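Local structure of succinylglutamate desuccinylase (Vibrio parahaemolyticus, 2BCO) at residues C60-D65 with N111-F116; F107-L112 with E122-L127; K54-S59 with W150-H155. The protein probably catalyses the zinc-dependent hydrolysis of N-succinyl-L-glutamate to succinate and L-glutamate, the last step of arginine breakdown by the AST pathway. All coordinates share one frame; numbering follows the deposited sequence.

Overall arrangement
The three contacts lie within the catalytic domain; two of them meet at its zinc, and the third joins the loop of one of these to a helix start. Interactions 1 and 3 both reach the metal, through His63 and His155 respectively, with Glu66 completing the protein ligands; their centres are about 14 Å apart, and Ile62 of interaction 1 packs on both Asp153 and His155 of interaction 3. Interactions 1 and 2 share Asn111 and Leu112, and their centres are about 9 Å apart: the loop fixed by Glu126 in interaction 2 runs straight into the residues that hold His63. Interactions 2 and 3 do not touch, their nearest atoms about 7 Å apart, although helix 125-141 leads on to strand 149-157.

Interaction 1: C60-D65 with N111-F116; sequences CGIHGD and NLNRLF. With ZN (zinc ion), chain C.
His63 holds the zinc with one ring nitrogen and Asn111 with the other. Its ND1 lies 2.4 Å from ZN, while NE2, across the ring, donates to Asn111 OD1 over 2.6 Å with an N-H...O angle of 156°. The oxygen sits at the ring edge, nearly in the imidazole plane, but the donor stands above the plane of the amide, ring and amide being turned 54° apart. The bond fixes NE2 as the protonated nitrogen and limits rotation of the ring about CB-CG; accepting from NE2 may also make the imidazole a somewhat stronger electron donor to the metal. Around the zinc, Glu66, His155 and a water 2.6 Å from the metal are further ligands.

The second shell holds the acceptor in place. Asn111 has CG anti to its own backbone N (chi1 -175°), and its OD1 also receives the backbone N of Asn113, 2.9 Å away, closing an Asx turn at the start of the short 3-10 segment 112-114. Two N-H groups therefore grip this one oxygen. Next to His63 in the chain, Ile62 crosses Leu112 and Asn113 at about a right angle: its CG2 meets Asn113 CB at 3.6 Å, and its CD1 meets Leu112 CD1 tip to tip at 3.8 Å. A water links the two backbones, donating to Ile62 O and accepting from Leu112 N. Farther out, Asn113 OD1 takes the backbone N of Phe203, and Leu133 of helix 125-141 packs against Ile62.

A loop after strand 55-60 supplying His63 and Glu66, with a later histidine, His155, from strand 149-157, is the HxxE...H zinc site of the AspA/AstE family and its zinc carboxypeptidase relatives.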
loop_
_atom_site.group_PDB
_atom_site.type_symbol
_atom_site.label_atom_id
_atom_site.label_comp_id
_atom_site.label_asym_id
_atom_site.label_seq_id
_atom_site.Cartn_x
_atom_site.Cartn_y
_atom_site.Cartn_z
ATOM N N CYS A 60 -2.248 0.015 -7.255
ATOM C CA CYS A 60 -3.057 1.105 -6.763
ATOM C C CYS A 60 -4.504 0.729 -7.011
ATOM O O CYS A 60 -4.794 -0.193 -7.782
ATOM C CB CYS A 60 -2.717 2.402 -7.498
ATOM S SG CYS A 60 -3.014 2.333 -9.248
ATOM N N GLY A 61 -5.413 1.429 -6.345
ATOM C CA GLY A 61 -6.815 1.147 -6.545
ATOM C C GLY A 61 -7.405 -0.111 -5.924
ATOM O O GLY A 61 -8.473 -0.528 -6.357
ATOM N N ILE A 62 -6.737 -0.723 -4.945
ATOM C CA ILE A 62 -7.293 -1.902 -4.283
ATOM C C ILE A 62 -8.671 -1.450 -3.787
ATOM O O ILE A 62 -9.634 -2.223 -3.767
ATOM C CB ILE A 62 -6.408 -2.361 -3.085
ATOM C CG1 ILE A 62 -5.249 -3.216 -3.604
ATOM C CG2 ILE A 62 -7.229 -3.166 -2.066
ATOM C CD1 ILE A 62 -5.693 -4.463 -4.374
ATOM N N HIS A 63 -8.727 -0.177 -3.400
ATOM C CA HIS A 63 -9.939 0.499 -2.948
ATOM C C HIS A 63 -10.201 1.502 -4.076
ATOM O O HIS A 63 -9.338 2.322 -4.389
ATOM C CB HIS A 63 -9.686 1.216 -1.616
ATOM C CG HIS A 63 -9.568 0.280 -0.453
ATOM N ND1 HIS A 63 -8.889 0.600 0.701
ATOM C CD2 HIS A 63 -10.066 -0.964 -0.260
ATOM C CE1 HIS A 63 -8.969 -0.405 1.554
ATOM N NE2 HIS A 63 -9.678 -1.366 0.995
ATOM N N GLY A 64 -11.384 1.417 -4.683
ATOM C CA GLY A 64 -11.727 2.264 -5.818
ATOM C C GLY A 64 -11.627 3.771 -5.722
ATOM O O GLY A 64 -11.167 4.417 -6.669
ATOM N N ASP A 65 -12.055 4.337 -4.596
ATOM C CA ASP A 65 -12.022 5.790 -4.418
ATOM C C ASP A 65 -10.667 6.425 -4.067
ATOM O O ASP A 65 -10.593 7.626 -3.859
ATOM C CB ASP A 65 -13.077 6.213 -3.379
ATOM C CG ASP A 65 -12.952 5.454 -2.069
ATOM O OD1 ASP A 65 -12.045 4.602 -1.935
ATOM O OD2 ASP A 65 -13.769 5.706 -1.160
ATOM N N ASN A 111 -14.623 -5.380 1.021
ATOM C CA ASN A 111 -13.292 -4.759 1.039
ATOM C C ASN A 111 -12.281 -5.717 0.406
ATOM O O ASN A 111 -11.966 -6.757 0.972
ATOM C CB ASN A 111 -12.876 -4.469 2.487
ATOM C CG ASN A 111 -11.550 -3.702 2.597
ATOM O OD1 ASN A 111 -10.761 -3.626 1.657
ATOM N ND2 ASN A 111 -11.308 -3.143 3.764
ATOM N N LEU A 112 -11.759 -5.353 -0.756
ATOM C CA LEU A 112 -10.811 -6.206 -1.459
ATOM C C LEU A 112 -9.559 -6.522 -0.617
ATOM O O LEU A 112 -8.985 -7.606 -0.716
ATOM C CB LEU A 112 -10.396 -5.526 -2.771
ATOM C CG LEU A 112 -9.944 -6.358 -3.972
ATOM C CD1 LEU A 112 -9.331 -5.432 -5.020
ATOM C CD2 LEU A 112 -8.942 -7.396 -3.558
ATOM N N ASN A 113 -9.150 -5.586 0.229
ATOM C CA ASN A 113 -7.943 -5.784 1.012
ATOM C C ASN A 113 -8.073 -6.591 2.302
ATOM O O ASN A 113 -7.259 -6.453 3.210
ATOM C CB ASN A 113 -7.287 -4.431 1.280
ATOM C CG ASN A 113 -5.786 -4.492 1.166
ATOM O OD1 ASN A 113 -5.245 -5.270 0.376
ATOM N ND2 ASN A 113 -5.104 -3.669 1.937
ATOM N N ARG A 114 -9.088 -7.447 2.360
ATOM C CA ARG A 114 -9.314 -8.328 3.498
ATOM C C ARG A 114 -9.463 -9.754 2.974
ATOM O O ARG A 114 -9.689 -10.689 3.732
ATOM C CB ARG A 114 -10.591 -7.929 4.240
ATOM C CG ARG A 114 -10.377 -6.883 5.319
ATOM C CD ARG A 114 -11.696 -6.277 5.796
ATOM N NE ARG A 114 -11.479 -5.149 6.702
ATOM C CZ ARG A 114 -12.395 -4.230 6.996
ATOM N NH1 ARG A 114 -13.605 -4.293 6.458
ATOM N NH2 ARG A 114 -12.099 -3.239 7.827
ATOM N N LEU A 115 -9.301 -9.910 1.667
ATOM C CA LEU A 115 -9.499 -11.195 1.008
ATOM C C LEU A 115 -8.279 -11.983 0.569
ATOM O O LEU A 115 -8.411 -12.910 -0.223
ATOM C CB LEU A 115 -10.402 -10.981 -0.206
ATOM C CG LEU A 115 -11.695 -10.221 0.099
ATOM C CD1 LEU A 115 -12.495 -10.015 -1.174
ATOM C CD2 LEU A 115 -12.505 -11.012 1.120
ATOM N N PHE A 116 -7.099 -11.642 1.073
ATOM C CA PHE A 116 -5.896 -12.363 0.680
ATOM C C PHE A 116 -5.423 -13.423 1.671
ATOM O O PHE A 116 -4.474 -14.141 1.376
ATOM C CB PHE A 116 -4.759 -11.382 0.393
ATOM C CG PHE A 116 -4.980 -10.554 -0.836
ATOM C CD1 PHE A 116 -4.741 -11.085 -2.101
ATOM C CD2 PHE A 116 -5.491 -9.258 -0.734
ATOM C CE1 PHE A 116 -5.001 -10.339 -3.250
ATOM C CE2 PHE A 116 -5.754 -8.505 -1.874
ATOM C CZ PHE A 116 -5.514 -9.045 -3.139
HETATM ZN ZN ZN C . -6.920 1.900 0.921
HETATM O O HOH W 1 -12.050 -2.756 -2.386
HETATM O O HOH W 2 -7.068 2.850 3.295
#

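Interaction 2: F107-L112 with E122-L127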
loop_
_atom_site.group_PDB
_atom_site.type_symbol
_atom_site.label_atom_id
_atom_site.label_comp_id
_atom_site.label_asym_id
_atom_site.label_seq_id
_atom_site.Cartn_x
_atom_site.Cartn_y
_atom_site.Cartn_z
ATOM N N PHE A 107 -15.404 -0.144 -2.295
ATOM C CA PHE A 107 -15.574 -1.463 -2.879
ATOM C C PHE A 107 -17.011 -1.625 -3.370
ATOM O O PHE A 107 -17.843 -0.733 -3.179
ATOM C CB PHE A 107 -15.242 -2.535 -1.843
ATOM C CG PHE A 107 -16.049 -2.432 -0.570
ATOM C CD1 PHE A 107 -17.384 -2.828 -0.533
ATOM C CD2 PHE A 107 -15.459 -1.970 0.602
ATOM C CE1 PHE A 107 -18.124 -2.772 0.663
ATOM C CE2 PHE A 107 -16.182 -1.908 1.804
ATOM C CZ PHE A 107 -17.517 -2.312 1.834
ATOM N N LEU A 108 -17.304 -2.751 -4.011
ATOM C CA LEU A 108 -18.647 -2.989 -4.516
ATOM C C LEU A 108 -19.397 -3.909 -3.565
ATOM O O LEU A 108 -20.466 -3.556 -3.063
ATOM C CB LEU A 108 -18.583 -3.596 -5.910
ATOM C CG LEU A 108 -17.877 -2.709 -6.944
ATOM C CD1 LEU A 108 -17.878 -3.414 -8.286
ATOM C CD2 LEU A 108 -18.579 -1.354 -7.055
ATOM N N GLU A 109 -18.839 -5.085 -3.308
ATOM C CA GLU A 109 -19.481 -6.003 -2.391
ATOM C C GLU A 109 -18.707 -6.131 -1.080
ATOM O O GLU A 109 -19.292 -6.024 -0.007
ATOM C CB GLU A 109 -19.677 -7.358 -3.073
ATOM C CG GLU A 109 -20.612 -7.255 -4.273
ATOM C CD GLU A 109 -20.766 -8.550 -5.053
ATOM O OE1 GLU A 109 -21.541 -8.541 -6.035
ATOM O OE2 GLU A 109 -20.121 -9.563 -4.697
ATOM N N GLU A 110 -17.394 -6.323 -1.156
ATOM C CA GLU A 110 -16.591 -6.464 0.059
ATOM C C GLU A 110 -15.196 -5.833 -0.090
ATOM O O GLU A 110 -14.662 -5.761 -1.191
ATOM C CB GLU A 110 -16.451 -7.945 0.400
ATOM C CG GLU A 110 -16.403 -8.239 1.880
ATOM C CD GLU A 110 -15.952 -9.654 2.169
ATOM O OE1 GLU A 110 -16.378 -10.558 1.429
ATOM O OE2 GLU A 110 -15.181 -9.863 3.133
ATOM N N ASN A 111 -14.623 -5.380 1.021
ATOM C CA ASN A 111 -13.292 -4.759 1.039
ATOM C C ASN A 111 -12.281 -5.717 0.406
ATOM O O ASN A 111 -11.966 -6.757 0.972
ATOM C CB ASN A 111 -12.876 -4.469 2.487
ATOM C CG ASN A 111 -11.550 -3.702 2.597
ATOM O OD1 ASN A 111 -10.761 -3.626 1.657
ATOM N ND2 ASN A 111 -11.308 -3.143 3.764
ATOM N N LEU A 112 -11.759 -5.353 -0.756
ATOM C CA LEU A 112 -10.811 -6.206 -1.459
ATOM C C LEU A 112 -9.559 -6.522 -0.617
ATOM O O LEU A 112 -8.985 -7.606 -0.716
ATOM C CB LEU A 112 -10.396 -5.526 -2.771
ATOM C CG LEU A 112 -9.944 -6.358 -3.972
ATOM C CD1 LEU A 112 -9.331 -5.432 -5.020
ATOM C CD2 LEU A 112 -8.942 -7.396 -3.558
ATOM N N GLU A 122 -16.913 -15.664 1.440
ATOM C CA GLU A 122 -18.098 -15.887 0.627
ATOM C C GLU A 122 -17.767 -15.407 -0.782
ATOM O O GLU A 122 -16.903 -14.555 -0.964
ATOM C CB GLU A 122 -19.286 -15.094 1.188
ATOM C CG GLU A 122 -19.732 -15.538 2.579
ATOM C CD GLU A 122 -20.235 -16.975 2.602
ATOM O OE1 GLU A 122 -21.225 -17.272 1.899
ATOM O OE2 GLU A 122 -19.642 -17.805 3.322
ATOM N N PRO A 123 -18.441 -15.954 -1.802
ATOM C CA PRO A 123 -18.149 -15.513 -3.171
ATOM C C PRO A 123 -18.570 -14.055 -3.379
ATOM O O PRO A 123 -19.718 -13.706 -3.112
ATOM C CB PRO A 123 -18.983 -16.465 -4.033
ATOM C CG PRO A 123 -19.206 -17.663 -3.141
ATOM C CD PRO A 123 -19.438 -17.038 -1.799
ATOM N N THR A 124 -17.645 -13.209 -3.836
ATOM C CA THR A 124 -17.941 -11.792 -4.097
ATOM C C THR A 124 -17.151 -11.338 -5.314
ATOM O O THR A 124 -16.232 -12.025 -5.743
ATOM C CB THR A 124 -17.553 -10.866 -2.901
ATOM O OG1 THR A 124 -16.133 -10.918 -2.675
ATOM C CG2 THR A 124 -18.308 -11.274 -1.639
ATOM N N LYS A 125 -17.500 -10.188 -5.880
ATOM C CA LYS A 125 -16.750 -9.689 -7.032
ATOM C C LYS A 125 -15.289 -9.512 -6.615
ATOM O O LYS A 125 -14.371 -9.837 -7.365
ATOM C CB LYS A 125 -17.292 -8.338 -7.507
ATOM C CG LYS A 125 -18.665 -8.378 -8.124
ATOM C CD LYS A 125 -19.023 -7.029 -8.747
ATOM C CE LYS A 125 -20.457 -7.018 -9.278
ATOM N NZ LYS A 125 -20.702 -8.133 -10.238
ATOM N N GLU A 126 -15.073 -9.001 -5.409
ATOM C CA GLU A 126 -13.714 -8.781 -4.930
ATOM C C GLU A 126 -12.923 -10.077 -4.685
ATOM O O GLU A 126 -11.698 -10.102 -4.844
ATOM C CB GLU A 126 -13.750 -7.914 -3.669
ATOM C CG GLU A 126 -14.074 -6.432 -3.929
ATOM C CD GLU A 126 -15.565 -6.134 -4.166
ATOM O OE1 GLU A 126 -16.428 -6.910 -3.701
ATOM O OE2 GLU A 126 -15.872 -5.100 -4.801
ATOM N N LEU A 127 -13.616 -11.159 -4.329
ATOM C CA LEU A 127 -12.933 -12.425 -4.080
ATOM C C LEU A 127 -12.258 -12.899 -5.366
ATOM O O LEU A 127 -11.073 -13.261 -5.370
ATOM C CB LEU A 127 -13.921 -13.498 -3.598
ATOM C CG LEU A 127 -13.442 -14.483 -2.517
ATOM C CD1 LEU A 127 -14.190 -15.811 -2.666
ATOM C CD2 LEU A 127 -11.953 -14.725 -2.625
HETATM O O HOH W 3 -15.664 -12.315 -0.314
HETATM O O HOH W 4 -15.997 -13.266 3.369
#
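Glu126 turns its side chain into the loop 107-112 and is gripped there by successive backbone N-H groups. CB, on the first turn of helix 125-141, lies 3.4 Å from Glu110 O and beside Leu112. CG, anti to the carbonyl carbon, continues along Leu112 CB; the bend at chi2 (78°) then turns the carboxylate onto the backbone of 108-110. At the tip, OE1 accepts from Glu110 N at 2.8 Å and from Glu109 N at 3.0 Å, while OE2 accepts from Leu108 N at 2.9 Å and, weakly, from Glu109 N. The strong donors all stand above the carboxylate plane. OE2 also takes a bond from His97 NE2, so this buried carboxylate is well satisfied, consistent with its being ionised.

Thr124 is the N-cap of the helix: its OG1, set between the backbone N and the carbonyl carbon (chi1 63°), accepts from Leu127 N. Glu109 serves the same helix start from across the contact, its extended chain bringing OE2 to 2.9 Å from Lys125 N, where its negative charge would suit the helix dipole. A water donates to both Glu110 OE1 and Glu122 O and accepts from Thr124 OG1. Leu108 CD1 rests against the aliphatic Lys125 CD, 3.8 Å away.

Interaction 3: K54-S59 with W150-H155. With ZN (zinc ion), chain C.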
loop_
_atom_site.group_PDB
_atom_site.type_symbol
_atom_site.label_atom_id
_atom_site.label_comp_id
_atom_site.label_asym_id
_atom_site.label_seq_id
_atom_site.Cartn_x
_atom_site.Cartn_y
_atom_site.Cartn_z
ATOM N N LYS A 54 15.749 -4.918 -9.865
ATOM C CA LYS A 54 14.608 -5.041 -8.963
ATOM C C LYS A 54 13.321 -5.441 -9.689
ATOM O O LYS A 54 13.114 -5.124 -10.863
ATOM C CB LYS A 54 14.374 -3.728 -8.212
ATOM C CG LYS A 54 15.502 -3.354 -7.264
ATOM C CD LYS A 54 15.129 -2.162 -6.408
ATOM C CE LYS A 54 16.223 -1.838 -5.403
ATOM N NZ LYS A 54 17.498 -1.435 -6.065
ATOM N N ASN A 55 12.472 -6.169 -8.979
ATOM C CA ASN A 55 11.190 -6.597 -9.511
ATOM C C ASN A 55 10.168 -5.955 -8.597
ATOM O O ASN A 55 9.867 -6.456 -7.518
ATOM C CB ASN A 55 11.103 -8.118 -9.489
ATOM C CG ASN A 55 12.085 -8.754 -10.448
ATOM O OD1 ASN A 55 11.878 -8.741 -11.660
ATOM N ND2 ASN A 55 13.175 -9.288 -9.913
ATOM N N ILE A 56 9.661 -4.813 -9.039
ATOM C CA ILE A 56 8.710 -4.044 -8.259
ATOM C C ILE A 56 7.272 -4.109 -8.740
ATOM O O ILE A 56 6.971 -3.808 -9.895
ATOM C CB ILE A 56 9.096 -2.553 -8.239
ATOM C CG1 ILE A 56 10.601 -2.398 -8.009
ATOM C CG2 ILE A 56 8.301 -1.835 -7.159
ATOM C CD1 ILE A 56 11.078 -0.957 -8.110
ATOM N N ILE A 57 6.386 -4.503 -7.838
ATOM C CA ILE A 57 4.968 -4.536 -8.145
ATOM C C ILE A 57 4.471 -3.219 -7.587
ATOM O O ILE A 57 4.689 -2.916 -6.422
ATOM C CB ILE A 57 4.227 -5.668 -7.408
ATOM C CG1 ILE A 57 4.676 -7.031 -7.937
ATOM C CG2 ILE A 57 2.714 -5.496 -7.584
ATOM C CD1 ILE A 57 4.020 -8.198 -7.208
ATOM N N ILE A 58 3.830 -2.418 -8.420
ATOM C CA ILE A 58 3.312 -1.144 -7.959
ATOM C C ILE A 58 1.810 -1.184 -8.193
ATOM O O ILE A 58 1.346 -1.002 -9.310
ATOM C CB ILE A 58 3.946 0.025 -8.746
ATOM C CG1 ILE A 58 5.477 -0.034 -8.614
ATOM C CG2 ILE A 58 3.417 1.358 -8.220
ATOM C CD1 ILE A 58 6.222 0.845 -9.617
ATOM N N SER A 59 1.050 -1.440 -7.136
ATOM C CA SER A 59 -0.393 -1.504 -7.282
ATOM C C SER A 59 -1.109 -0.311 -6.673
ATOM O O SER A 59 -0.640 0.312 -5.721
ATOM C CB SER A 59 -0.940 -2.815 -6.683
ATOM O OG SER A 59 -0.639 -2.948 -5.307
ATOM N N TRP A 150 9.969 -6.455 -4.621
ATOM C CA TRP A 150 9.352 -5.292 -3.986
ATOM C C TRP A 150 7.867 -5.238 -4.318
ATOM O O TRP A 150 7.454 -5.595 -5.415
ATOM C CB TRP A 150 9.963 -3.979 -4.492
ATOM C CG TRP A 150 11.375 -3.706 -4.079
ATOM C CD1 TRP A 150 12.486 -4.409 -4.433
ATOM C CD2 TRP A 150 11.831 -2.598 -3.288
ATOM N NE1 TRP A 150 13.609 -3.796 -3.933
ATOM C CE2 TRP A 150 13.241 -2.681 -3.241
ATOM C CE3 TRP A 150 11.189 -1.524 -2.660
ATOM C CZ2 TRP A 150 14.019 -1.748 -2.538
ATOM C CZ3 TRP A 150 11.969 -0.591 -1.965
ATOM C CH2 TRP A 150 13.368 -0.702 -1.928
ATOM N N HIS A 151 7.070 -4.784 -3.364
ATOM C CA HIS A 151 5.647 -4.622 -3.592
ATOM C C HIS A 151 5.180 -3.395 -2.837
ATOM O O HIS A 151 5.141 -3.372 -1.610
ATOM C CB HIS A 151 4.835 -5.835 -3.134
ATOM C CG HIS A 151 3.378 -5.731 -3.476
ATOM N ND1 HIS A 151 2.474 -6.741 -3.228
ATOM C CD2 HIS A 151 2.672 -4.730 -4.058
ATOM C CE1 HIS A 151 1.274 -6.368 -3.641
ATOM N NE2 HIS A 151 1.366 -5.152 -4.148
ATOM N N LEU A 152 4.840 -2.366 -3.595
ATOM C CA LEU A 152 4.356 -1.121 -3.034
ATOM C C LEU A 152 2.881 -0.988 -3.405
ATOM O O LEU A 152 2.540 -0.751 -4.565
ATOM C CB LEU A 152 5.161 0.052 -3.601
ATOM C CG LEU A 152 6.554 0.370 -3.045
ATOM C CD1 LEU A 152 7.332 -0.881 -2.724
ATOM C CD2 LEU A 152 7.304 1.189 -4.066
ATOM N N ASP A 153 2.014 -1.176 -2.415
ATOM C CA ASP A 153 0.568 -1.068 -2.610
ATOM C C ASP A 153 0.136 0.339 -2.199
ATOM O O ASP A 153 0.157 0.676 -1.013
ATOM C CB ASP A 153 -0.168 -2.096 -1.747
ATOM C CG ASP A 153 -1.640 -2.165 -2.081
ATOM O OD1 ASP A 153 -2.437 -2.670 -1.266
ATOM O OD2 ASP A 153 -1.997 -1.714 -3.184
ATOM N N LEU A 154 -0.291 1.138 -3.170
ATOM C CA LEU A 154 -0.660 2.535 -2.914
ATOM C C LEU A 154 -2.124 2.835 -2.580
ATOM O O LEU A 154 -3.028 2.600 -3.390
ATOM C CB LEU A 154 -0.215 3.377 -4.106
ATOM C CG LEU A 154 1.153 2.972 -4.673
ATOM C CD1 LEU A 154 1.544 3.927 -5.814
ATOM C CD2 LEU A 154 2.210 3.003 -3.544
ATOM N N HIS A 155 -2.334 3.392 -1.389
ATOM C CA HIS A 155 -3.662 3.730 -0.896
ATOM C C HIS A 155 -3.770 5.205 -0.488
ATOM O O HIS A 155 -2.826 5.983 -0.665
ATOM C CB HIS A 155 -3.995 2.835 0.305
ATOM C CG HIS A 155 -4.044 1.375 -0.027
ATOM N ND1 HIS A 155 -5.186 0.616 0.126
ATOM C CD2 HIS A 155 -3.107 0.543 -0.527
ATOM C CE1 HIS A 155 -4.950 -0.620 -0.270
ATOM N NE2 HIS A 155 -3.695 -0.694 -0.673
HETATM ZN ZN ZN C . -6.920 1.900 0.921
HETATM O O HOH W 2 -7.068 2.850 3.295
#
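Five backbone hydrogen bonds join strands 55-59 and 150-155, which run 12° from parallel. Asn55 O receives Trp150 N, Trp150 O receives Ile57 N, and the ladder continues through Leu152 N to Ile57 O and Ser59 N to Leu152 O, ending with Leu154 N on Ser59 O at 2.7 Å and a nearly straight 173°. These strands are neighbours in the central sheet of the zinc-exopeptidase-like catalytic domain, with strand 90-95 flanking the first and strand 214-220 the second.

Apolar contacts fill the face of Ile56, Ile58, Trp150 and Leu152, which helix 235-245 covers. Ile56 CG2 meets Trp150 CB at 3.8 Å, the two chains side by side. Next to them Lys54 runs along the indole, its CD 3.3 Å from Trp150 NE1, before NZ reaches a salt bridge with Glu247. On the other face Ile57 CG2 sits over the His151 ring in a CH-pi contact, 3.9 Å from its centroid.

A series of polar side chains starts on that same face with His151, Ser59 and Asp153 and runs on to His155. His151, whose ND1 is hydrogen-bonded to Ser207, donates through NE2, in its ring plane, to Ser59 OG at 3.2 Å. Ser59 OG in turn donates to Asp153 OD2 at 2.8 Å, meeting it from above the carboxylate plane. OD1 accepts from NE2 of His155 in a bond modelled as very short, so the place of that nitrogen is less certain; His155 ND1 binds ZN at 2.3 Å.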